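Local atomic coordinates of HTH-type dhaKLM operon transcriptional activator DhaS (Lactococcus lactis, PDB entry 2IU5), a protein that activates transcription of the dhaKLM operon in complex with DhaQ, upon activation by dihydroxyacetone, binding an inverted repeat that partly overlaps the -35 promoter sequence. Residues E95-Y100 against E159-G164; D128-K131 against H136-D139; S143-Y148 against L179-I184. The protein carries 1 engineered substitution. All blocks are in the same frame, centred on the assembly; numbering follows the deposited sequence.

The three contacts all belong to the helical C-terminal region of this TetR-family regulator. Contact 1 lies where that region meets the helices of the N-terminal part, its centre about 26 Å from that of contact 3 and about 33 Å from that of contact 2, across the middle of the chain. Helix 139-163 joins contacts 1 and 3: its last turn packs against helix 97-106, its early turns against helix 171-183. Contacts 2 and 3 are neighbours, with centres about 10 Å apart, and touch where Gln129 CG meets Ile182 CD1 at 3.9 Å. Contact 3 also reaches the second subunit, whereas no residue of that subunit touches the segments of contacts 1 and 2.

Contact 1. Residues E95-Y100 against E159-G164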
loop_
_atom_site.group_PDB
_atom_site.type_symbol
_atom_site.label_atom_id
_atom_site.label_comp_id
_atom_site.label_asym_id
_atom_site.label_seq_id
_atom_site.Cartn_x
_atom_site.Cartn_y
_atom_site.Cartn_z
ATOM N N GLU A 95 -10.288 7.874 16.972
ATOM C CA GLU A 95 -10.417 8.983 17.901
ATOM C C GLU A 95 -9.698 10.190 17.331
ATOM O O GLU A 95 -10.194 11.328 17.420
ATOM C CB GLU A 95 -9.807 8.609 19.245
ATOM C CG GLU A 95 -9.826 9.750 20.221
ATOM C CD GLU A 95 -9.506 9.289 21.624
ATOM O OE1 GLU A 95 -9.591 8.063 21.867
ATOM O OE2 GLU A 95 -9.175 10.168 22.456
ATOM N N ASN A 96 -8.534 9.940 16.742
ATOM C CA ASN A 96 -7.716 11.029 16.237
ATOM C C ASN A 96 -7.796 11.143 14.724
ATOM O O ASN A 96 -6.815 11.544 14.081
ATOM C CB ASN A 96 -6.267 10.849 16.673
ATOM C CG ASN A 96 -6.099 11.005 18.153
ATOM O OD1 ASN A 96 -6.088 12.118 18.682
ATOM N ND2 ASN A 96 -5.971 9.889 18.847
ATOM N N GLN A 97 -8.951 10.791 14.162
ATOM C CA GLN A 97 -9.083 10.754 12.714
ATOM C C GLN A 97 -8.881 12.146 12.100
ATOM O O GLN A 97 -8.255 12.286 11.042
ATOM C CB GLN A 97 -10.456 10.224 12.345
ATOM C CG GLN A 97 -10.786 10.256 10.895
ATOM C CD GLN A 97 -12.271 10.380 10.778
ATOM O OE1 GLN A 97 -12.818 11.486 10.805
ATOM N NE2 GLN A 97 -12.942 9.242 10.659
ATOM N N ILE A 98 -9.396 13.185 12.745
ATOM C CA ILE A 98 -9.291 14.506 12.150
ATOM C C ILE A 98 -7.831 14.957 12.177
ATOM O O ILE A 98 -7.323 15.515 11.204
ATOM C CB ILE A 98 -10.179 15.525 12.845
ATOM C CG1 ILE A 98 -11.629 15.192 12.536
ATOM C CG2 ILE A 98 -9.786 16.954 12.447
ATOM C CD1 ILE A 98 -12.625 16.095 13.167
ATOM N N PHE A 99 -7.149 14.719 13.290
ATOM C CA PHE A 99 -5.721 14.997 13.430
ATOM C C PHE A 99 -4.976 14.349 12.276
ATOM O O PHE A 99 -4.179 15.020 11.602
ATOM C CB PHE A 99 -5.263 14.417 14.776
ATOM C CG PHE A 99 -3.793 14.551 15.100
ATOM C CD1 PHE A 99 -3.270 15.694 15.682
ATOM C CD2 PHE A 99 -2.928 13.508 14.830
ATOM C CE1 PHE A 99 -1.913 15.784 15.978
ATOM C CE2 PHE A 99 -1.578 13.600 15.123
ATOM C CZ PHE A 99 -1.069 14.741 15.696
ATOM N N TYR A 100 -5.225 13.051 12.051
ATOM C CA TYR A 100 -4.463 12.339 11.016
ATOM C C TYR A 100 -4.856 12.741 9.606
ATOM O O TYR A 100 -3.993 12.794 8.718
ATOM C CB TYR A 100 -4.377 10.808 11.235
ATOM C CG TYR A 100 -3.394 10.562 12.344
ATOM C CD1 TYR A 100 -2.020 10.695 12.103
ATOM C CD2 TYR A 100 -3.808 10.218 13.616
ATOM C CE1 TYR A 100 -1.082 10.492 13.093
ATOM C CE2 TYR A 100 -2.860 10.005 14.634
ATOM C CZ TYR A 100 -1.504 10.145 14.350
ATOM O OH TYR A 100 -0.560 9.949 15.324
ATOM N N GLU A 159 -6.828 5.370 3.633
ATOM C CA GLU A 159 -8.026 5.762 2.888
ATOM C C GLU A 159 -9.194 6.028 3.831
ATOM O O GLU A 159 -9.924 6.999 3.653
ATOM C CB GLU A 159 -8.405 4.702 1.856
ATOM C CG GLU A 159 -9.693 5.025 1.123
ATOM C CD GLU A 159 -10.086 3.927 0.149
ATOM O OE1 GLU A 159 -9.755 2.750 0.427
ATOM O OE2 GLU A 159 -10.719 4.246 -0.881
ATOM N N SER A 160 -9.375 5.178 4.832
ATOM C CA SER A 160 -10.486 5.343 5.770
ATOM C C SER A 160 -10.330 6.654 6.548
ATOM O O SER A 160 -11.298 7.388 6.767
ATOM C CB SER A 160 -10.455 4.190 6.752
ATOM O OG SER A 160 -10.811 3.011 6.057
ATOM N N ILE A 161 -9.111 6.950 6.960
ATOM C CA ILE A 161 -8.854 8.200 7.678
ATOM C C ILE A 161 -9.215 9.382 6.790
ATOM O O ILE A 161 -9.946 10.285 7.193
ATOM C CB ILE A 161 -7.383 8.286 8.094
ATOM C CG1 ILE A 161 -7.164 7.348 9.281
ATOM C CG2 ILE A 161 -7.029 9.706 8.524
ATOM C CD1 ILE A 161 -5.731 7.040 9.590
ATOM N N ILE A 162 -8.696 9.379 5.571
ATOM C CA ILE A 162 -8.909 10.512 4.687
ATOM C C ILE A 162 -10.396 10.704 4.372
ATOM O O ILE A 162 -10.868 11.852 4.260
ATOM C CB ILE A 162 -8.049 10.376 3.406
ATOM C CG1 ILE A 162 -6.573 10.496 3.773
ATOM C CG2 ILE A 162 -8.452 11.387 2.334
ATOM C CD1 ILE A 162 -5.624 10.289 2.606
ATOM N N ARG A 163 -11.116 9.590 4.235
ATOM C CA ARG A 163 -12.534 9.574 3.889
ATOM C C ARG A 163 -13.486 9.781 5.065
ATOM O O ARG A 163 -14.683 10.040 4.859
ATOM C CB ARG A 163 -12.904 8.312 3.097
ATOM C CG ARG A 163 -12.189 8.180 1.746
ATOM C CD ARG A 163 -12.753 7.064 0.865
ATOM N NE ARG A 163 -14.210 7.145 0.732
ATOM C CZ ARG A 163 -15.038 6.111 0.861
ATOM N NH1 ARG A 163 -14.565 4.897 1.125
ATOM N NH2 ARG A 163 -16.347 6.289 0.724
ATOM N N GLY A 164 -12.969 9.674 6.285
ATOM C CA GLY A 164 -13.811 9.757 7.479
ATOM C C GLY A 164 -14.643 8.511 7.733
ATOM O O GLY A 164 -15.750 8.606 8.265
#
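The start of helix 97-106 meets the last turn of helix 139-163 with Gln97 and Ile161 closest, their CA atoms 5.7 Å apart. No hydrogen bond spans the two segments, and the contact is van der Waals packing. With chi1 at 174° Gln97 throws CG away from its own amide nitrogen, and the extended chain beyond it runs across to the far helix end. There its CG lies 3.8 Å from Ile161 O, and the amide nitrogen NE2 comes within 3.3 Å of Gly164 CA, lying beside Gly164 C as well. Ile161 O also accepts a hydrogen bond from Gln101 NE2, one turn further along helix 97-106. Gly164 closes a Schellman motif, its N bonded back to Ser160 O, weakly, and to Ile161 O; its positive phi (75°) by itself favours glycine. Replacing Gln97 by alanine would probably leave Gly164 without the amide that packs on it and open a gap at this helix end. Ile161 answers from its own side with the CG2 branch, which reaches Gln97 O at 3.8 Å and Tyr100 CB at 3.9 Å. The ring of Tyr100 turns away from this methyl; its hydroxyl is hydrogen-bonded to Tyr92, and Phe99 CD2 sits over the centre of one ring face. Beyond the contact, Phe99 packs on Phe22 and Met26 of helix 13-28 and on Leu61, Ile64 and Phe65 of helix 57-73, so helix 97-106 lies between the N-terminal helices and the end of helix 139-163.

Contact 2. Residues D128-K131 against H136-D139; sequences DQEK and HWSD
Trp137 takes a chi1 of 43°, with CG between its backbone N and carbonyl carbon, and this turns the indole toward helix 110-132; Glu130, its CG anti to the carbonyl carbon (chi1 -72°), extends to meet it. Trp137 NE1 donates to Glu130 OE2 over 2.8 Å with an N-H...O angle of 151°. The carboxylate oxygen is approached on its anti side, and the bond is tilted somewhat from the indole plane. Glu130 CG lies at the ring edge, in plane, 3.9 Å from Trp137 CZ2. The pair belongs to the short connection between helix 110-132 and helix 139-163: the indole folds back from the loop onto the last turns of the helix just left, while Ser138, next in the chain, is the N-cap of the helix that follows. Further round the indole edge, Gln129 CB stands 4.4 Å from Trp137 CH2. The amide of Gln129 leads elsewhere, OE1 accepting from Tyr80 and Trp82 and NE2 bonding to the hydroxyl of Tyr135. The ring of Tyr135 is in turn stacked with Trp137. Lys142 makes a long, weak ion pair with Glu130 OE2.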
loop_
_atom_site.group_PDB
_atom_site.type_symbol
_atom_site.label_atom_id
_atom_site.label_comp_id
_atom_site.label_asym_id
_atom_site.label_seq_id
_atom_site.Cartn_x
_atom_site.Cartn_y
_atom_site.Cartn_z
ATOM N N ASP A 128 4.954 -12.448 18.261
ATOM C CA ASP A 128 4.015 -13.038 19.220
ATOM C C ASP A 128 3.585 -14.437 18.788
ATOM O O ASP A 128 3.436 -15.337 19.605
ATOM C CB ASP A 128 2.759 -12.179 19.370
ATOM C CG ASP A 128 2.980 -10.916 20.180
ATOM O OD1 ASP A 128 4.081 -10.724 20.739
ATOM O OD2 ASP A 128 2.053 -10.064 20.286
ATOM N N GLN A 129 3.379 -14.627 17.489
ATOM C CA GLN A 129 2.973 -15.938 17.010
ATOM C C GLN A 129 4.040 -16.988 17.293
ATOM O O GLN A 129 3.731 -18.104 17.667
ATOM C CB GLN A 129 2.633 -15.866 15.523
ATOM C CG GLN A 129 1.319 -15.183 15.200
ATOM C CD GLN A 129 0.076 -15.770 15.844
ATOM O OE1 GLN A 129 -0.815 -15.006 16.242
ATOM N NE2 GLN A 129 -0.006 -17.095 15.953
ATOM N N GLU A 130 5.301 -16.625 17.114
ATOM C CA GLU A 130 6.385 -17.578 17.308
ATOM C C GLU A 130 6.511 -17.994 18.763
ATOM O O GLU A 130 7.101 -19.032 19.066
ATOM C CB GLU A 130 7.687 -16.961 16.819
ATOM C CG GLU A 130 7.697 -16.887 15.288
ATOM C CD GLU A 130 9.093 -16.764 14.714
ATOM O OE1 GLU A 130 9.964 -16.153 15.373
ATOM O OE2 GLU A 130 9.313 -17.285 13.600
ATOM N N LYS A 131 5.956 -17.177 19.655
ATOM C CA LYS A 131 5.897 -17.558 21.074
ATOM C C LYS A 131 4.818 -18.616 21.311
ATOM O O LYS A 131 4.955 -19.480 22.181
ATOM C CB LYS A 131 5.648 -16.336 21.977
ATOM C CG LYS A 131 6.807 -15.354 22.115
ATOM C CD LYS A 131 6.347 -13.926 22.466
ATOM C CE LYS A 131 6.706 -13.547 23.894
ATOM N NZ LYS A 131 6.886 -12.075 24.091
ATOM N N HIS A 136 7.057 -22.965 9.924
ATOM C CA HIS A 136 8.159 -23.346 9.045
ATOM C C HIS A 136 8.514 -22.235 8.070
ATOM O O HIS A 136 9.276 -22.452 7.129
ATOM C CB HIS A 136 7.861 -24.628 8.285
ATOM C CG HIS A 136 6.603 -24.576 7.484
ATOM N ND1 HIS A 136 6.430 -23.720 6.417
ATOM C CD2 HIS A 136 5.452 -25.278 7.597
ATOM C CE1 HIS A 136 5.225 -23.900 5.906
ATOM N NE2 HIS A 136 4.611 -24.838 6.605
ATOM N N TRP A 137 7.960 -21.051 8.306
ATOM C CA TRP A 137 8.268 -19.900 7.457
ATOM C C TRP A 137 9.749 -19.597 7.408
ATOM O O TRP A 137 10.406 -19.539 8.438
ATOM C CB TRP A 137 7.486 -18.630 7.820
ATOM C CG TRP A 137 7.312 -18.254 9.281
ATOM C CD1 TRP A 137 8.201 -18.425 10.316
ATOM C CD2 TRP A 137 6.158 -17.630 9.847
ATOM N NE1 TRP A 137 7.653 -17.944 11.489
ATOM C CE2 TRP A 137 6.401 -17.452 11.226
ATOM C CE3 TRP A 137 4.934 -17.209 9.318
ATOM C CZ2 TRP A 137 5.460 -16.868 12.078
ATOM C CZ3 TRP A 137 4.000 -16.628 10.161
ATOM C CH2 TRP A 137 4.270 -16.460 11.534
ATOM N N SER A 138 10.277 -19.401 6.208
ATOM C CA SER A 138 11.652 -18.934 6.073
ATOM C C SER A 138 11.767 -17.447 6.403
ATOM O O SER A 138 10.771 -16.735 6.559
ATOM C CB SER A 138 12.110 -19.163 4.641
ATOM O OG SER A 138 11.453 -18.232 3.799
ATOM N N ASP A 139 12.999 -16.958 6.515
ATOM C CA ASP A 139 13.210 -15.520 6.642
ATOM C C ASP A 139 12.574 -14.734 5.497
ATOM O O ASP A 139 11.995 -13.674 5.709
ATOM C CB ASP A 139 14.702 -15.185 6.757
ATOM C CG ASP A 139 15.223 -15.321 8.181
ATOM O OD1 ASP A 139 14.393 -15.435 9.115
ATOM O OD2 ASP A 139 16.464 -15.312 8.361
#

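Contact 3. Residues S143-Y148 against L179-I184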
loop_
_atom_site.group_PDB
_atom_site.type_symbol
_atom_site.label_atom_id
_atom_site.label_comp_id
_atom_site.label_asym_id
_atom_site.label_seq_id
_atom_site.Cartn_x
_atom_site.Cartn_y
_atom_site.Cartn_z
ATOM N N SER A 143 9.422 -12.017 5.944
ATOM C CA SER A 143 9.531 -10.665 5.409
ATOM C C SER A 143 8.360 -10.423 4.467
ATOM O O SER A 143 7.738 -9.384 4.516
ATOM C CB SER A 143 10.838 -10.434 4.648
ATOM O OG SER A 143 10.767 -9.166 3.999
ATOM N N PHE A 144 8.074 -11.390 3.612
ATOM C CA PHE A 144 7.021 -11.163 2.627
ATOM C C PHE A 144 5.669 -10.985 3.293
ATOM O O PHE A 144 4.926 -10.053 2.968
ATOM C CB PHE A 144 6.948 -12.312 1.635
ATOM C CG PHE A 144 5.999 -12.062 0.501
ATOM C CD1 PHE A 144 6.413 -11.368 -0.626
ATOM C CD2 PHE A 144 4.697 -12.520 0.569
ATOM C CE1 PHE A 144 5.538 -11.134 -1.677
ATOM C CE2 PHE A 144 3.814 -12.287 -0.490
ATOM C CZ PHE A 144 4.248 -11.597 -1.600
ATOM N N ILE A 145 5.330 -11.868 4.227
ATOM C CA ILE A 145 4.022 -11.775 4.889
ATOM C C ILE A 145 3.888 -10.417 5.591
ATOM O O ILE A 145 2.825 -9.761 5.579
ATOM C CB ILE A 145 3.788 -12.955 5.867
ATOM C CG1 ILE A 145 2.398 -12.819 6.500
ATOM C CG2 ILE A 145 4.797 -12.922 6.972
ATOM C CD1 ILE A 145 1.839 -14.152 6.949
ATOM N N CYS A 146 4.972 -9.968 6.218
ATOM C CA CYS A 146 4.920 -8.676 6.897
ATOM C C CYS A 146 4.737 -7.516 5.926
ATOM O O CYS A 146 3.900 -6.639 6.144
ATOM C CB CYS A 146 6.202 -8.460 7.708
ATOM S SG CYS A 146 6.295 -9.578 9.143
ATOM N N ARG A 147 5.520 -7.502 4.853
ATOM C CA ARG A 147 5.455 -6.389 3.928
ATOM C C ARG A 147 4.115 -6.373 3.188
ATOM O O ARG A 147 3.527 -5.310 2.957
ATOM C CB ARG A 147 6.618 -6.431 2.967
ATOM C CG ARG A 147 7.899 -6.035 3.692
ATOM C CD ARG A 147 9.035 -5.957 2.684
ATOM N NE ARG A 147 9.308 -7.279 2.152
ATOM C CZ ARG A 147 9.112 -7.632 0.888
ATOM N NH1 ARG A 147 8.635 -6.744 0.026
ATOM N NH2 ARG A 147 9.391 -8.865 0.493
ATOM N N TYR A 148 3.655 -7.562 2.837
ATOM C CA TYR A 148 2.377 -7.697 2.120
ATOM C C TYR A 148 1.244 -7.135 2.959
ATOM O O TYR A 148 0.490 -6.265 2.511
ATOM C CB TYR A 148 2.124 -9.174 1.839
ATOM C CG TYR A 148 0.932 -9.556 0.958
ATOM C CD1 TYR A 148 1.098 -9.769 -0.404
ATOM C CD2 TYR A 148 -0.330 -9.715 1.509
ATOM C CE1 TYR A 148 0.021 -10.124 -1.200
ATOM C CE2 TYR A 148 -1.432 -10.071 0.730
ATOM C CZ TYR A 148 -1.232 -10.274 -0.624
ATOM O OH TYR A 148 -2.294 -10.628 -1.430
ATOM N N LEU A 179 -4.912 -14.026 10.581
ATOM C CA LEU A 179 -4.810 -15.370 11.166
ATOM C C LEU A 179 -4.854 -16.458 10.090
ATOM O O LEU A 179 -4.170 -17.476 10.211
ATOM C CB LEU A 179 -5.931 -15.602 12.180
ATOM C CG LEU A 179 -5.790 -14.820 13.491
ATOM C CD1 LEU A 179 -7.094 -14.854 14.275
ATOM C CD2 LEU A 179 -4.666 -15.407 14.327
ATOM N N ALA A 180 -5.652 -16.264 9.037
ATOM C CA ALA A 180 -5.747 -17.275 7.991
ATOM C C ALA A 180 -4.406 -17.475 7.304
ATOM O O ALA A 180 -4.023 -18.605 6.973
ATOM C CB ALA A 180 -6.777 -16.850 6.977
ATOM N N GLN A 181 -3.710 -16.365 7.097
ATOM C CA GLN A 181 -2.437 -16.391 6.390
ATOM C C GLN A 181 -1.382 -17.009 7.285
ATOM O O GLN A 181 -0.569 -17.821 6.828
ATOM C CB GLN A 181 -2.044 -14.960 6.083
ATOM C CG GLN A 181 -2.833 -14.380 4.942
ATOM C CD GLN A 181 -2.410 -12.961 4.729
ATOM O OE1 GLN A 181 -1.339 -12.715 4.207
ATOM N NE2 GLN A 181 -3.243 -12.021 5.138
ATOM N N ILE A 182 -1.389 -16.622 8.563
ATOM C CA ILE A 182 -0.401 -17.144 9.522
ATOM C C ILE A 182 -0.517 -18.670 9.606
ATOM O O ILE A 182 0.485 -19.385 9.719
ATOM C CB ILE A 182 -0.632 -16.525 10.916
ATOM C CG1 ILE A 182 -0.197 -15.067 10.916
ATOM C CG2 ILE A 182 0.057 -17.327 12.044
ATOM C CD1 ILE A 182 -0.792 -14.252 12.057
ATOM N N LYS A 183 -1.751 -19.161 9.552
ATOM C CA LYS A 183 -2.037 -20.571 9.820
ATOM C C LYS A 183 -1.378 -21.507 8.813
ATOM O O LYS A 183 -0.988 -22.623 9.168
ATOM C CB LYS A 183 -3.550 -20.819 9.892
ATOM C CG LYS A 183 -3.938 -22.226 10.377
ATOM C CD LYS A 183 -4.239 -22.173 11.869
ATOM C CE LYS A 183 -5.422 -23.061 12.249
ATOM N NZ LYS A 183 -6.075 -22.598 13.518
ATOM N N ILE A 184 -1.245 -21.078 7.563
ATOM C CA ILE A 184 -0.696 -22.005 6.569
ATOM C C ILE A 184 0.787 -22.273 6.771
ATOM O O ILE A 184 1.359 -23.192 6.158
ATOM C CB ILE A 184 -0.953 -21.529 5.146
ATOM C CG1 ILE A 184 -0.076 -20.312 4.842
ATOM C CG2 ILE A 184 -2.425 -21.254 4.969
ATOM C CD1 ILE A 184 -0.067 -19.902 3.380
#
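Helices 139-163 and 171-183 form an antiparallel pair that meets the second subunit, an arrangement consistent with the four-helix dimer interface of TetR-family regulators, in which each subunit supplies two helices; within the pair, Ile145 and Tyr148 face Gln181. The axes of the two short segments are antiparallel (170°) and come no closer than 11.7 Å, so the helices are bridged by side chains. Ile145 has CG1 anti to the backbone N (chi1 -179°), which carries its end methyl across the gap; CD1 touches Gln181 CB at 4.1 Å and comes within 4.4 Å of Ile182 N. The side chains of Ile145 and Gln181 run alongside each other in opposing senses, with apolar carbons meeting near the base of Gln181. One turn on from Ile145, the Tyr148 ring stands nearly upright to the Gln181 amide (76° between planes), with Tyr148 CD2 4.2 Å from Gln181 OE1. Both ends of that amide are held within the same subunit: OE1 accepts from Asn149 ND2, and NE2 is bonded to Leu177 O, which should fix the amide's rotation. Tyr148 also packs on Ala152 of the second subunit, while Ala180 meets its own counterpart there. Between the two segments the contact is thus van der Waals alone, and the buried polar groups find their partners beyond it: Gln181 within its own subunit, and Tyr148 OH in a hydrogen bond with Asn149 OD1 of the second subunit, linking this helix pair to that subunit.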